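Saframycin Mx1 synthetase B (Legionella pneumophila subsp. pneumophila, PDB 3KXW) is a member of the ANL superfamily of AMP-binding enzymes, modelled here with 5'-O-[(S)-(dodecanoyloxy)(hydroxy)phosphoryl]adenosine bound. Local coordinates at residues N26-N34 against I231-S241; F212-M221 against I263-Y271. All coordinates share one frame; numbering follows the deposited sequence.

Interaction 1 of 2, residues N26-N34 against I231-S241; sequences NKKSCTFLN and IYGGIQAIMMS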
loop_
_atom_site.group_PDB
_atom_site.type_symbol
_atom_site.label_atom_id
_atom_site.label_comp_id
_atom_site.label_asym_id
_atom_site.label_seq_id
_atom_site.Cartn_x
_atom_site.Cartn_y
_atom_site.Cartn_z
ATOM N N ASN A 26 -12.908 -5.307 -27.488
ATOM C CA ASN A 26 -11.474 -5.465 -27.774
ATOM C C ASN A 26 -10.555 -4.405 -27.177
ATOM O O ASN A 26 -9.350 -4.431 -27.423
ATOM C CB ASN A 26 -11.209 -5.578 -29.282
ATOM C CG ASN A 26 -11.787 -6.858 -29.889
ATOM O OD1 ASN A 26 -11.963 -7.874 -29.208
ATOM N ND2 ASN A 26 -12.086 -6.805 -31.188
ATOM N N LYS A 27 -11.116 -3.483 -26.407
ATOM C CA LYS A 27 -10.312 -2.478 -25.715
ATOM C C LYS A 27 -9.417 -3.166 -24.679
ATOM O O LYS A 27 -9.889 -3.933 -23.838
ATOM C CB LYS A 27 -11.194 -1.419 -25.044
ATOM C CG LYS A 27 -10.433 -0.228 -24.429
ATOM C CD LYS A 27 -11.357 0.750 -23.684
ATOM C CE LYS A 27 -12.102 1.658 -24.642
ATOM N NZ LYS A 27 -13.077 2.595 -23.971
ATOM N N LYS A 28 -8.124 -2.889 -24.752
ATOM C CA LYS A 28 -7.171 -3.418 -23.778
ATOM C C LYS A 28 -7.504 -2.902 -22.392
ATOM O O LYS A 28 -7.712 -1.717 -22.203
ATOM C CB LYS A 28 -5.745 -2.954 -24.099
ATOM C CG LYS A 28 -5.246 -3.309 -25.475
ATOM C CD LYS A 28 -3.809 -2.775 -25.695
ATOM C CE LYS A 28 -3.274 -3.170 -27.059
ATOM N NZ LYS A 28 -3.507 -4.631 -27.283
ATOM N N SER A 29 -7.517 -3.783 -21.407
ATOM C CA SER A 29 -7.740 -3.341 -20.040
ATOM C C SER A 29 -6.484 -3.480 -19.180
ATOM O O SER A 29 -5.913 -2.487 -18.726
ATOM C CB SER A 29 -8.902 -4.142 -19.427
ATOM O OG SER A 29 -9.066 -3.830 -18.068
ATOM N N CYS A 30 -6.043 -4.714 -18.971
ATOM C CA CYS A 30 -4.960 -4.980 -18.030
ATOM C C CYS A 30 -3.799 -5.666 -18.714
ATOM O O CYS A 30 -3.990 -6.631 -19.457
ATOM C CB CYS A 30 -5.463 -5.877 -16.888
ATOM S SG CYS A 30 -6.588 -5.020 -15.747
ATOM N N THR A 31 -2.598 -5.171 -18.451
ATOM C CA THR A 31 -1.385 -5.784 -18.952
ATOM C C THR A 31 -0.465 -6.063 -17.772
ATOM O O THR A 31 -0.189 -5.166 -16.957
ATOM C CB THR A 31 -0.636 -4.869 -19.959
ATOM O OG1 THR A 31 -1.434 -4.663 -21.141
ATOM C CG2 THR A 31 0.728 -5.483 -20.362
ATOM N N PHE A 32 0.022 -7.294 -17.693
ATOM C CA PHE A 32 0.990 -7.653 -16.649
ATOM C C PHE A 32 2.338 -8.064 -17.276
ATOM O O PHE A 32 2.376 -8.800 -18.268
ATOM C CB PHE A 32 0.419 -8.742 -15.726
ATOM C CG PHE A 32 1.186 -8.905 -14.457
ATOM C CD1 PHE A 32 0.947 -8.061 -13.378
ATOM C CD2 PHE A 32 2.178 -9.870 -14.351
ATOM C CE1 PHE A 32 1.672 -8.192 -12.204
ATOM C CE2 PHE A 32 2.911 -10.008 -13.187
ATOM C CZ PHE A 32 2.654 -9.168 -12.110
ATOM N N LEU A 33 3.425 -7.582 -16.687
ATOM C CA LEU A 33 4.748 -7.729 -17.250
ATOM C C LEU A 33 5.574 -8.541 -16.285
ATOM O O LEU A 33 5.543 -8.285 -15.083
ATOM C CB LEU A 33 5.404 -6.357 -17.453
ATOM C CG LEU A 33 4.648 -5.288 -18.243
ATOM C CD1 LEU A 33 5.403 -3.960 -18.236
ATOM C CD2 LEU A 33 4.379 -5.734 -19.672
ATOM N N ASN A 34 6.266 -9.552 -16.802
ATOM C CA ASN A 34 7.282 -10.238 -16.017
ATOM C C ASN A 34 8.543 -10.313 -16.855
ATOM O O ASN A 34 8.570 -11.017 -17.854
ATOM C CB ASN A 34 6.828 -11.644 -15.621
ATOM C CG ASN A 34 7.739 -12.270 -14.569
ATOM O OD1 ASN A 34 8.592 -11.596 -13.987
ATOM N ND2 ASN A 34 7.552 -13.554 -14.311
ATOM N N ILE A 231 -10.053 -0.154 -14.553
ATOM C CA ILE A 231 -11.116 -1.021 -15.064
ATOM C C ILE A 231 -12.463 -0.272 -15.125
ATOM O O ILE A 231 -13.153 -0.279 -16.153
ATOM C CB ILE A 231 -11.201 -2.335 -14.234
ATOM C CG1 ILE A 231 -9.945 -3.171 -14.506
ATOM C CG2 ILE A 231 -12.466 -3.144 -14.604
ATOM C CD1 ILE A 231 -9.819 -4.434 -13.654
ATOM N N TYR A 232 -12.815 0.390 -14.028
ATOM C CA TYR A 232 -13.998 1.247 -13.957
ATOM C C TYR A 232 -14.015 2.358 -15.020
ATOM O O TYR A 232 -15.051 2.651 -15.631
ATOM C CB TYR A 232 -14.038 1.858 -12.555
ATOM C CG TYR A 232 -15.024 2.993 -12.355
ATOM C CD1 TYR A 232 -16.376 2.734 -12.181
ATOM C CD2 TYR A 232 -14.599 4.312 -12.308
ATOM C CE1 TYR A 232 -17.278 3.764 -11.965
ATOM C CE2 TYR A 232 -15.490 5.349 -12.086
ATOM C CZ TYR A 232 -16.820 5.063 -11.917
ATOM O OH TYR A 232 -17.704 6.080 -11.705
ATOM N N GLY A 233 -12.877 3.007 -15.230
ATOM C CA GLY A 233 -12.831 4.176 -16.099
ATOM C C GLY A 233 -12.481 3.931 -17.570
ATOM O O GLY A 233 -12.377 4.879 -18.345
ATOM N N GLY A 234 -12.282 2.677 -17.965
ATOM C CA GLY A 234 -11.984 2.380 -19.365
ATOM C C GLY A 234 -10.543 2.653 -19.779
ATOM O O GLY A 234 -10.248 2.920 -20.950
ATOM N N ILE A 235 -9.640 2.573 -18.806
ATOM C CA ILE A 235 -8.268 3.047 -18.956
ATOM C C ILE A 235 -7.298 1.910 -18.787
ATOM O O ILE A 235 -7.493 1.052 -17.916
ATOM C CB ILE A 235 -7.921 4.037 -17.816
ATOM C CG1 ILE A 235 -8.740 5.317 -17.941
ATOM C CG2 ILE A 235 -6.401 4.345 -17.779
ATOM C CD1 ILE A 235 -8.730 5.904 -19.286
ATOM N N GLN A 236 -6.224 1.900 -19.566
ATOM C CA GLN A 236 -5.254 0.802 -19.444
ATOM C C GLN A 236 -4.522 0.796 -18.098
ATOM O O GLN A 236 -4.102 1.851 -17.607
ATOM C CB GLN A 236 -4.217 0.860 -20.559
ATOM C CG GLN A 236 -4.700 0.389 -21.921
ATOM C CD GLN A 236 -3.539 0.188 -22.867
ATOM O OE1 GLN A 236 -3.247 1.039 -23.716
ATOM N NE2 GLN A 236 -2.870 -0.940 -22.725
ATOM N N ALA A 237 -4.378 -0.394 -17.509
ATOM C CA ALA A 237 -3.538 -0.589 -16.333
ATOM C C ALA A 237 -2.360 -1.452 -16.773
ATOM O O ALA A 237 -2.557 -2.558 -17.298
ATOM C CB ALA A 237 -4.337 -1.289 -15.207
ATOM N N ILE A 238 -1.139 -0.948 -16.616
ATOM C CA ILE A 238 0.038 -1.731 -16.987
ATOM C C ILE A 238 0.821 -2.024 -15.727
ATOM O O ILE A 238 1.125 -1.096 -14.976
ATOM C CB ILE A 238 0.987 -0.942 -17.955
ATOM C CG1 ILE A 238 0.195 -0.327 -19.112
ATOM C CG2 ILE A 238 2.154 -1.849 -18.425
ATOM C CD1 ILE A 238 -0.309 -1.277 -20.072
HETATM N N MSE A 239 1.140 -3.293 -15.473
HETATM C CA MSE A 239 1.609 -3.666 -14.141
HETATM C C MSE A 239 2.799 -4.632 -14.107
HETATM O O MSE A 239 3.031 -5.397 -15.032
HETATM C CB MSE A 239 0.459 -4.290 -13.348
HETATM C CG MSE A 239 -0.698 -3.335 -13.084
HETATM SE SE MSE A 239 -2.299 -4.408 -12.663
HETATM C CE MSE A 239 -2.662 -5.080 -14.490
HETATM N N MSE A 240 3.531 -4.584 -13.006
HETATM C CA MSE A 240 4.471 -5.635 -12.677
HETATM C C MSE A 240 4.413 -5.854 -11.169
HETATM O O MSE A 240 3.720 -5.116 -10.442
HETATM C CB MSE A 240 5.886 -5.248 -13.101
HETATM C CG MSE A 240 6.478 -4.106 -12.295
HETATM SE SE MSE A 240 8.257 -3.615 -12.979
HETATM C CE MSE A 240 8.605 -2.127 -11.768
ATOM N N SER A 241 5.149 -6.848 -10.685
ATOM C CA SER A 241 5.130 -7.158 -9.259
ATOM C C SER A 241 6.067 -6.265 -8.435
ATOM O O SER A 241 7.042 -5.730 -8.948
ATOM C CB SER A 241 5.522 -8.614 -9.040
ATOM O OG SER A 241 6.891 -8.801 -9.356
HETATM O O HOH W 1 -11.022 4.751 -22.665
HETATM O O HOH W 2 -7.948 1.271 -22.309
HETATM O O HOH W 3 -9.194 -1.155 -18.052
HETATM O O HOH W 4 -3.422 -2.953 -20.853
HETATM O O HOH W 5 -0.596 -3.117 -23.169
HETATM O O HOH W 6 6.447 -8.714 -12.532
#
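Thr-31 and Ile-238 sit side by side on neighbouring parallel strands, 28-34 and 236-239. Four backbone bonds zip the pair together: Ala-237 N gives to Ser-29 O, Thr-31 N to Ala-237 O, Met-239 N to Thr-31 O and Leu-33 N to Met-239 O. The first is almost straight (172° at the hydrogen), the third bent to 141°. The middle and C-terminal half pack tightly, on largely buried side chains. On the face with Cys-30 and Phe-32, selenomethionine Met-239 folds back at its last torsion (-73°), which sets CE against Cys-30 CB at 3.8 Å. The Phe-32 ring crosses the Met-239 side chain at about a right angle; Met-239 O lies over one face, and Met-240 CA makes an off-centre CH-pi contact 4.3 Å from the ring centroid. On the other face, Ile-238 CD1 reaches Thr-31 CB at 3.6 Å, while CG2 meets Leu-33 CD1.

The N-terminal end holds the exposed lysines and most of the waters, though another links Leu-33 O to Ser-241 N. Lys-28 and Gln-236 run side by side, with CD of the lysine 3.6 Å from NE2 of the amide. Two waters join that NE2 to Thr-31 OG1, one bonded weakly to the amide; OG1 also bonds to Thr-40. Gly-234 leaves the helical conformation in a Schellman motif, and its carbonyl accepts bonds from two waters, one leading to Lys-27 NZ, the other to Lys-28 O.

Strands 210-213 and 236-239 with helix 220-233 form a beta-alpha-beta crossover, to which 28-34 adds a further parallel strand; 37-42 follows antiparallel, with a classic bulge at Ser-29 and Cys-30. Helix 76-87 covers the face with Cys-30, Phe-32 and Met-239, while helix 250-259 packs on Leu-33 and Met-240.

Interaction 2 of 2, residues F212-M221 against I263-Y271; sequences FSWLPPHHDM and ISGSPNFAY. With 1ZZ (5'-O-[(S)-(dodecanoyloxy)(hydroxy)phosphoryl]adenosine), chain B.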
loop_
_atom_site.group_PDB
_atom_site.type_symbol
_atom_site.label_atom_id
_atom_site.label_comp_id
_atom_site.label_asym_id
_atom_site.label_seq_id
_atom_site.Cartn_x
_atom_site.Cartn_y
_atom_site.Cartn_z
ATOM N N PHE A 212 0.559 3.069 -14.809
ATOM C CA PHE A 212 1.518 1.997 -14.558
ATOM C C PHE A 212 1.586 1.726 -13.056
ATOM O O PHE A 212 1.542 2.660 -12.257
ATOM C CB PHE A 212 2.918 2.306 -15.101
ATOM C CG PHE A 212 3.845 1.162 -14.942
ATOM C CD1 PHE A 212 3.918 0.181 -15.929
ATOM C CD2 PHE A 212 4.534 0.962 -13.745
ATOM C CE1 PHE A 212 4.726 -0.931 -15.750
ATOM C CE2 PHE A 212 5.328 -0.151 -13.571
ATOM C CZ PHE A 212 5.426 -1.109 -14.574
ATOM N N SER A 213 1.680 0.466 -12.669
ATOM C CA SER A 213 1.821 0.166 -11.257
ATOM C C SER A 213 2.677 -1.045 -10.981
ATOM O O SER A 213 2.513 -2.067 -11.630
ATOM C CB SER A 213 0.449 -0.033 -10.634
ATOM O OG SER A 213 0.554 -0.242 -9.231
ATOM N N TRP A 214 3.585 -0.936 -10.014
ATOM C CA TRP A 214 4.224 -2.137 -9.444
ATOM C C TRP A 214 3.686 -2.423 -8.044
ATOM O O TRP A 214 4.169 -3.340 -7.378
ATOM C CB TRP A 214 5.758 -1.993 -9.358
ATOM C CG TRP A 214 6.194 -0.743 -8.606
ATOM C CD1 TRP A 214 6.531 0.452 -9.158
ATOM C CD2 TRP A 214 6.330 -0.581 -7.184
ATOM N NE1 TRP A 214 6.859 1.361 -8.172
ATOM C CE2 TRP A 214 6.742 0.747 -6.952
ATOM C CE3 TRP A 214 6.144 -1.428 -6.088
ATOM C CZ2 TRP A 214 6.958 1.257 -5.676
ATOM C CZ3 TRP A 214 6.375 -0.924 -4.807
ATOM C CH2 TRP A 214 6.771 0.410 -4.610
ATOM N N LEU A 215 2.705 -1.640 -7.602
ATOM C CA LEU A 215 2.253 -1.676 -6.196
ATOM C C LEU A 215 1.582 -2.975 -5.791
ATOM O O LEU A 215 0.909 -3.610 -6.589
ATOM C CB LEU A 215 1.324 -0.500 -5.887
ATOM C CG LEU A 215 1.864 0.917 -6.095
ATOM C CD1 LEU A 215 0.772 1.951 -5.779
ATOM C CD2 LEU A 215 3.155 1.183 -5.270
ATOM N N PRO A 216 1.780 -3.389 -4.532
ATOM C CA PRO A 216 1.141 -4.620 -4.057
ATOM C C PRO A 216 -0.375 -4.571 -4.328
ATOM O O PRO A 216 -1.018 -3.635 -3.864
ATOM C CB PRO A 216 1.371 -4.587 -2.536
ATOM C CG PRO A 216 2.517 -3.656 -2.315
ATOM C CD PRO A 216 2.646 -2.747 -3.527
ATOM N N PRO A 217 -0.929 -5.557 -5.047
ATOM C CA PRO A 217 -2.382 -5.577 -5.258
ATOM C C PRO A 217 -3.120 -5.998 -3.973
ATOM O O PRO A 217 -4.343 -6.009 -3.975
ATOM C CB PRO A 217 -2.588 -6.648 -6.349
ATOM C CG PRO A 217 -1.308 -7.359 -6.512
ATOM C CD PRO A 217 -0.243 -6.708 -5.653
ATOM N N HIS A 218 -2.390 -6.344 -2.912
ATOM C CA HIS A 218 -3.013 -6.745 -1.641
ATOM C C HIS A 218 -3.086 -5.595 -0.605
ATOM O O HIS A 218 -3.421 -5.798 0.574
ATOM C CB HIS A 218 -2.264 -7.920 -1.027
ATOM C CG HIS A 218 -1.889 -8.999 -2.008
ATOM N ND1 HIS A 218 -2.673 -10.112 -2.231
ATOM C CD2 HIS A 218 -0.800 -9.145 -2.799
ATOM C CE1 HIS A 218 -2.079 -10.902 -3.109
ATOM N NE2 HIS A 218 -0.943 -10.337 -3.475
ATOM N N HIS A 219 -2.721 -4.400 -1.052
ATOM C CA HIS A 219 -2.862 -3.173 -0.264
ATOM C C HIS A 219 -3.856 -2.288 -1.051
ATOM O O HIS A 219 -3.920 -2.363 -2.273
ATOM C CB HIS A 219 -1.488 -2.512 -0.137
ATOM C CG HIS A 219 -1.505 -1.175 0.537
ATOM N ND1 HIS A 219 -1.588 0.012 -0.164
ATOM C CD2 HIS A 219 -1.443 -0.837 1.848
ATOM C CE1 HIS A 219 -1.568 1.024 0.687
ATOM N NE2 HIS A 219 -1.484 0.536 1.914
ATOM N N ASP A 220 -4.654 -1.491 -0.349
ATOM C CA ASP A 220 -5.642 -0.626 -0.992
ATOM C C ASP A 220 -5.148 0.200 -2.201
ATOM O O ASP A 220 -5.800 0.212 -3.227
ATOM C CB ASP A 220 -6.339 0.282 0.030
ATOM C CG ASP A 220 -5.369 1.097 0.854
ATOM O OD1 ASP A 220 -4.173 1.169 0.475
ATOM O OD2 ASP A 220 -5.818 1.681 1.876
HETATM N N MSE A 221 -4.014 0.876 -2.093
HETATM C CA MSE A 221 -3.554 1.727 -3.189
HETATM C C MSE A 221 -3.353 0.987 -4.520
HETATM O O MSE A 221 -3.841 1.413 -5.571
HETATM C CB MSE A 221 -2.262 2.439 -2.780
HETATM C CG MSE A 221 -2.070 3.750 -3.462
HETATM SE SE MSE A 221 -0.860 4.982 -2.455
HETATM C CE MSE A 221 0.667 3.792 -2.385
ATOM N N ILE A 263 0.027 8.257 -15.337
ATOM C CA ILE A 263 -0.159 8.217 -13.890
ATOM C C ILE A 263 0.548 7.004 -13.305
ATOM O O ILE A 263 0.374 5.905 -13.791
ATOM C CB ILE A 263 -1.645 8.141 -13.536
ATOM C CG1 ILE A 263 -2.390 9.324 -14.170
ATOM C CG2 ILE A 263 -1.828 8.171 -12.028
ATOM C CD1 ILE A 263 -3.896 9.316 -13.823
ATOM N N SER A 264 1.392 7.224 -12.305
ATOM C CA SER A 264 2.043 6.118 -11.606
ATOM C C SER A 264 2.493 6.697 -10.292
ATOM O O SER A 264 2.710 7.909 -10.183
ATOM C CB SER A 264 3.226 5.575 -12.437
ATOM O OG SER A 264 3.722 4.345 -11.950
ATOM N N GLY A 265 2.561 5.874 -9.248
ATOM C CA GLY A 265 3.025 6.394 -7.976
ATOM C C GLY A 265 3.252 5.301 -6.945
ATOM O O GLY A 265 3.264 4.132 -7.286
ATOM N N SER A 266 3.393 5.696 -5.680
ATOM C CA SER A 266 3.899 4.794 -4.654
ATOM C C SER A 266 3.949 5.516 -3.321
ATOM O O SER A 266 3.765 6.724 -3.257
ATOM C CB SER A 266 5.338 4.383 -5.003
ATOM O OG SER A 266 6.205 5.528 -5.000
ATOM N N PRO A 267 4.237 4.771 -2.238
ATOM C CA PRO A 267 4.621 5.452 -0.995
ATOM C C PRO A 267 5.911 6.224 -1.210
ATOM O O PRO A 267 6.683 5.936 -2.125
ATOM C CB PRO A 267 4.878 4.289 -0.005
ATOM C CG PRO A 267 4.176 3.111 -0.606
ATOM C CD PRO A 267 4.308 3.311 -2.105
ATOM N N ASN A 268 6.133 7.206 -0.359
ATOM C CA ASN A 268 7.288 8.093 -0.470
ATOM C C ASN A 268 8.625 7.349 -0.629
ATOM O O ASN A 268 9.463 7.737 -1.434
ATOM C CB ASN A 268 7.318 8.950 0.790
ATOM C CG ASN A 268 8.361 10.032 0.731
ATOM O OD1 ASN A 268 8.123 11.093 0.161
ATOM N ND2 ASN A 268 9.506 9.787 1.354
ATOM N N PHE A 269 8.833 6.275 0.136
ATOM C CA PHE A 269 10.142 5.593 0.111
ATOM C C PHE A 269 10.628 5.203 -1.302
ATOM O O PHE A 269 11.839 5.141 -1.565
ATOM C CB PHE A 269 10.118 4.335 0.990
ATOM C CG PHE A 269 9.650 3.115 0.257
ATOM C CD1 PHE A 269 10.548 2.329 -0.444
ATOM C CD2 PHE A 269 8.297 2.771 0.247
ATOM C CE1 PHE A 269 10.122 1.223 -1.156
ATOM C CE2 PHE A 269 7.871 1.658 -0.461
ATOM C CZ PHE A 269 8.788 0.888 -1.160
ATOM N N ALA A 270 9.696 4.898 -2.205
ATOM C CA ALA A 270 10.108 4.311 -3.480
ATOM C C ALA A 270 10.840 5.321 -4.375
ATOM O O ALA A 270 11.675 4.941 -5.219
ATOM C CB ALA A 270 8.900 3.688 -4.210
ATOM N N TYR A 271 10.547 6.604 -4.188
ATOM C CA TYR A 271 11.263 7.643 -4.914
ATOM C C TYR A 271 12.733 7.705 -4.428
ATOM O O TYR A 271 13.665 7.801 -5.229
ATOM C CB TYR A 271 10.514 8.996 -4.842
ATOM C CG TYR A 271 9.132 8.944 -5.503
ATOM C CD1 TYR A 271 9.004 8.921 -6.882
ATOM C CD2 TYR A 271 7.975 8.901 -4.738
ATOM C CE1 TYR A 271 7.756 8.854 -7.503
ATOM C CE2 TYR A 271 6.717 8.828 -5.338
ATOM C CZ TYR A 271 6.616 8.804 -6.718
ATOM O OH TYR A 271 5.390 8.734 -7.315
HETATM P P 1ZZ B . -3.761 2.001 4.642
HETATM C C1 1ZZ B . -4.630 6.010 -9.401
HETATM N N1 1ZZ B . -0.876 7.688 5.439
HETATM O O1 1ZZ B . -2.148 4.051 2.690
HETATM C C2 1ZZ B . -3.922 6.063 -8.040
HETATM N N2 1ZZ B . -1.272 8.672 3.471
HETATM O O2 1ZZ B . -3.975 2.644 3.123
HETATM C C3 1ZZ B . -4.759 6.797 -6.984
HETATM N N3 1ZZ B . 0.613 9.577 6.484
HETATM O O3 1ZZ B . -5.058 1.697 5.209
HETATM C C4 1ZZ B . -4.263 6.467 -5.569
HETATM N N4 1ZZ B . 0.917 11.408 4.945
HETATM O O4 1ZZ B . -2.872 0.661 4.493
HETATM C C5 1ZZ B . -4.740 7.481 -4.516
HETATM N N5 1ZZ B . -0.076 11.563 2.837
HETATM O O5 1ZZ B . -2.912 3.045 5.627
HETATM C C6 1ZZ B . -4.084 7.124 -3.174
HETATM O O6 1ZZ B . -1.291 5.331 6.095
HETATM C C7 1ZZ B . -4.214 8.024 -1.920
HETATM O O7 1ZZ B . -1.535 6.837 8.574
HETATM C C8 1ZZ B . -3.412 7.674 -0.651
HETATM O O8 1ZZ B . -3.888 6.171 8.178
HETATM C C9 1ZZ B . -4.174 6.603 0.146
HETATM C C10 1ZZ B . -3.269 5.668 0.984
HETATM C C11 1ZZ B . -4.138 4.486 1.498
HETATM C C12 1ZZ B . -3.531 3.965 2.814
HETATM C C13 1ZZ B . -3.336 4.378 5.812
HETATM C C14 1ZZ B . -2.438 5.050 6.647
HETATM C C15 1ZZ B . -3.006 6.407 7.201
HETATM C C16 1ZZ B . -1.939 7.094 7.567
HETATM C C17 1ZZ B . -1.037 6.773 6.478
HETATM C C18 1ZZ B . -1.526 7.612 4.142
HETATM C C19 1ZZ B . -0.371 9.512 4.316
HETATM C C20 1ZZ B . -0.193 8.948 5.474
HETATM C C21 1ZZ B . 1.184 10.730 6.229
HETATM C C22 1ZZ B . 0.221 10.885 4.073
HETATM O O HOH W 7 1.176 3.319 -9.671
HETATM O O HOH W 8 3.848 1.949 -9.157
#
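Phe-212 and Ser-264 join the edge strands of two sheets. Phe-212 N donates to Ile-263 O, and Ser-264 OG returns a bond to Phe-212 O at 2.8 Å, approaching 56° out of the carbonyl plane. Two waters continue the seam, one between Phe-212 O and Gly-265 N, the other between Trp-214 N and Gly-265 O.

Beyond the strand, Leu-215 turns its side chain toward 263-271. From CB, the chain goes to CG, 3.7 Å from Gly-265 O, with CG anti to the carbonyl carbon (chi1 -59°). There it forks: CD1 stays beside that same oxygen, whereas CD2 also meets Ser-266 CA at 3.7 Å and Pro-267 CD. CD2 lies over the Trp-214 ring too, near its rim. The indole pushes CZ2 to 3.4 Å from Ala-270 CB, which sits at the ring's edge. Ser-266 OG bonds to Pro-267 O, which Ala-270 N reaches from the opposite face.

Selenomethionine Met-221, in the ligand pocket, lies between Pro-267 and the ligand: its CE touches Pro-267 CD, and its SE lies 3.9 Å from C6 of the 1ZZ acyl chain. His-219 NE2 makes a weak bond to O4 on the ligand phosphorus.

Trp-214 is further stacked on Phe-245 and meets Trp-252 edge to face. Strand 293-296 lies beside 263-266, its Phe-295 touching Leu-215 and Met-221, and Tyr-530 of helix 515-533 packs on Trp-214 and Phe-269.

In the fold
From the N terminus, strand 28-34 comes first and waits nearly two hundred residues for its partner. The chain reaches 212-221, the first half of interaction 2, before helix 220-233 delivers it to 231-241, which closes interaction 1. Residues 263-271 then close the shorter loop of interaction 2, so the two contacts cross along the sequence. They also meet in space: strands 236-239 and 210-213 are neighbours in one sheet, where Ser-213 N and O probably bond to Ile-238 O and Met-240 N. Interaction 1 thus builds the interior of that sheet, and interaction 2 links its edge to the sheet beginning at 263-266, beside the ligand pocket.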